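Local coordinates for protein putative PTS system, cellobiose-specific IIA component (Streptococcus mutans, PDB 3L8R) that probably serves as the trimeric, magnesium-binding IIA component of a cellobiose phosphotransferase system, passing on a phosphate during sugar uptake, at residues I87-I91 with I92-A96. Sequence-based numbering, arbitrary orientation.
Sequences IKIEI and IMVHA
Glu90 and Val94 are joined by the first backbone hydrogen bond of helix 91-118, where the extended loop 87-90 turns into the third helix of the three-helix subunit. Glu90 occupies the N-cap position. Glu90 O takes Val94 N at 3.1 Å, a fairly straight bond (N-H...O 160°) with the donor in the carbonyl plane, and a weaker, bent bond from Met93 N at 2.7 Å. One residue further along, His95 N reaches Ile91 O at 2.8 Å, nearly along the C=O axis, although the bond is bent at the hydrogen.

Glu90 and Ile92 touch near the base of their side chains before diverging. Glu90 lays CB against CG2 of Ile92 at 4.1 Å, while its bent chain carries the carboxylate away from the helix and back beside the loop. Ile92 has CG1 anti to its backbone N (chi1 -168°), which leaves CG2 as the branch that meets Glu90; elsewhere on its surface it packs on Ala27 and Ile31 of helix 20-49. Ile91 instead faces Ile89 of a second subunit, and Ile89 meets its counterpart in the third, so the helix start is built into the trimer interface.

His95, the predicted site of the phosphohistidine intermediate, lies in the opening turns of the helix, about one turn before Asp98, the predicted magnesium ligand. The imidazole is carried clear of the loop, with CG anti to the backbone N (chi1 178°), and His95 CB stays beside the preceding turn, 3.4 Å from Ile91 O.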
# COMPACT_ATOMS: atom_id res chain seq x y z
N ILE A 87 -6.95 14.08 17.26
CA ILE A 87 -7.08 12.65 16.99
C ILE A 87 -5.76 11.96 17.25
O ILE A 87 -4.82 12.11 16.46
CB ILE A 87 -7.50 12.37 15.53
CG1 ILE A 87 -8.95 12.80 15.27
CG2 ILE A 87 -7.24 10.91 15.10
CD1 ILE A 87 -9.42 12.43 13.88
N LYS A 88 -5.66 11.22 18.36
CA LYS A 88 -4.43 10.50 18.65
C LYS A 88 -4.48 9.21 17.90
O LYS A 88 -5.31 8.36 18.15
CB LYS A 88 -4.14 10.29 20.13
CG LYS A 88 -3.82 11.59 20.86
CD LYS A 88 -2.97 12.65 20.02
CE LYS A 88 -3.77 13.91 19.65
NZ LYS A 88 -3.38 14.38 18.29
N ILE A 89 -3.59 9.08 16.96
CA ILE A 89 -3.59 7.86 16.20
C ILE A 89 -2.91 6.75 16.98
O ILE A 89 -1.93 6.97 17.73
CB ILE A 89 -3.07 8.04 14.74
CG1 ILE A 89 -1.57 7.88 14.69
CG2 ILE A 89 -3.61 9.36 14.12
CD1 ILE A 89 -1.19 6.69 13.96
N GLU A 90 -3.50 5.59 16.86
CA GLU A 90 -3.03 4.42 17.50
C GLU A 90 -2.63 3.46 16.39
O GLU A 90 -3.18 3.55 15.27
CB GLU A 90 -4.18 3.83 18.32
CG GLU A 90 -4.84 4.82 19.24
CD GLU A 90 -4.05 5.09 20.55
OE1 GLU A 90 -2.94 4.53 20.75
OE2 GLU A 90 -4.57 5.88 21.39
N ILE A 91 -1.69 2.55 16.66
CA ILE A 91 -1.33 1.56 15.66
C ILE A 91 -2.54 0.97 14.93
O ILE A 91 -2.46 0.76 13.75
CB ILE A 91 -0.53 0.35 16.17
CG1 ILE A 91 -1.03 -0.17 17.53
CG2 ILE A 91 0.91 0.63 16.11
CD1 ILE A 91 -0.54 0.66 18.74
N ILE A 92 -3.62 0.70 15.66
CA ILE A 92 -4.79 0.09 15.08
C ILE A 92 -5.30 0.96 13.94
O ILE A 92 -5.68 0.47 12.88
CB ILE A 92 -5.90 -0.25 16.14
CG1 ILE A 92 -6.95 -1.14 15.50
CG2 ILE A 92 -6.66 0.99 16.66
CD1 ILE A 92 -6.45 -2.54 15.09
N MET A 93 -5.25 2.27 14.14
CA MET A 93 -5.65 3.15 13.06
C MET A 93 -4.68 3.08 11.88
O MET A 93 -5.10 2.98 10.73
CB MET A 93 -5.78 4.60 13.54
CG MET A 93 -6.32 5.46 12.44
SD MET A 93 -8.10 5.19 12.18
CE MET A 93 -8.75 5.70 13.79
N VAL A 94 -3.38 3.16 12.16
CA VAL A 94 -2.38 3.03 11.12
C VAL A 94 -2.66 1.77 10.32
O VAL A 94 -2.56 1.74 9.06
CB VAL A 94 -0.97 2.97 11.68
CG1 VAL A 94 0.07 2.93 10.55
CG2 VAL A 94 -0.71 4.16 12.61
N HIS A 95 -3.07 0.73 11.03
CA HIS A 95 -3.16 -0.59 10.43
C HIS A 95 -4.35 -0.61 9.55
O HIS A 95 -4.27 -1.07 8.43
CB HIS A 95 -3.31 -1.64 11.51
CG HIS A 95 -3.45 -3.03 10.98
ND1 HIS A 95 -2.51 -3.59 10.14
CD2 HIS A 95 -4.39 -3.98 11.20
CE1 HIS A 95 -2.89 -4.82 9.83
NE2 HIS A 95 -4.03 -5.08 10.46
N ALA A 96 -5.48 -0.10 10.08
CA ALA A 96 -6.71 0.09 9.33
C ALA A 96 -6.53 0.96 8.07
O ALA A 96 -6.94 0.57 6.97
CB ALA A 96 -7.76 0.68 10.26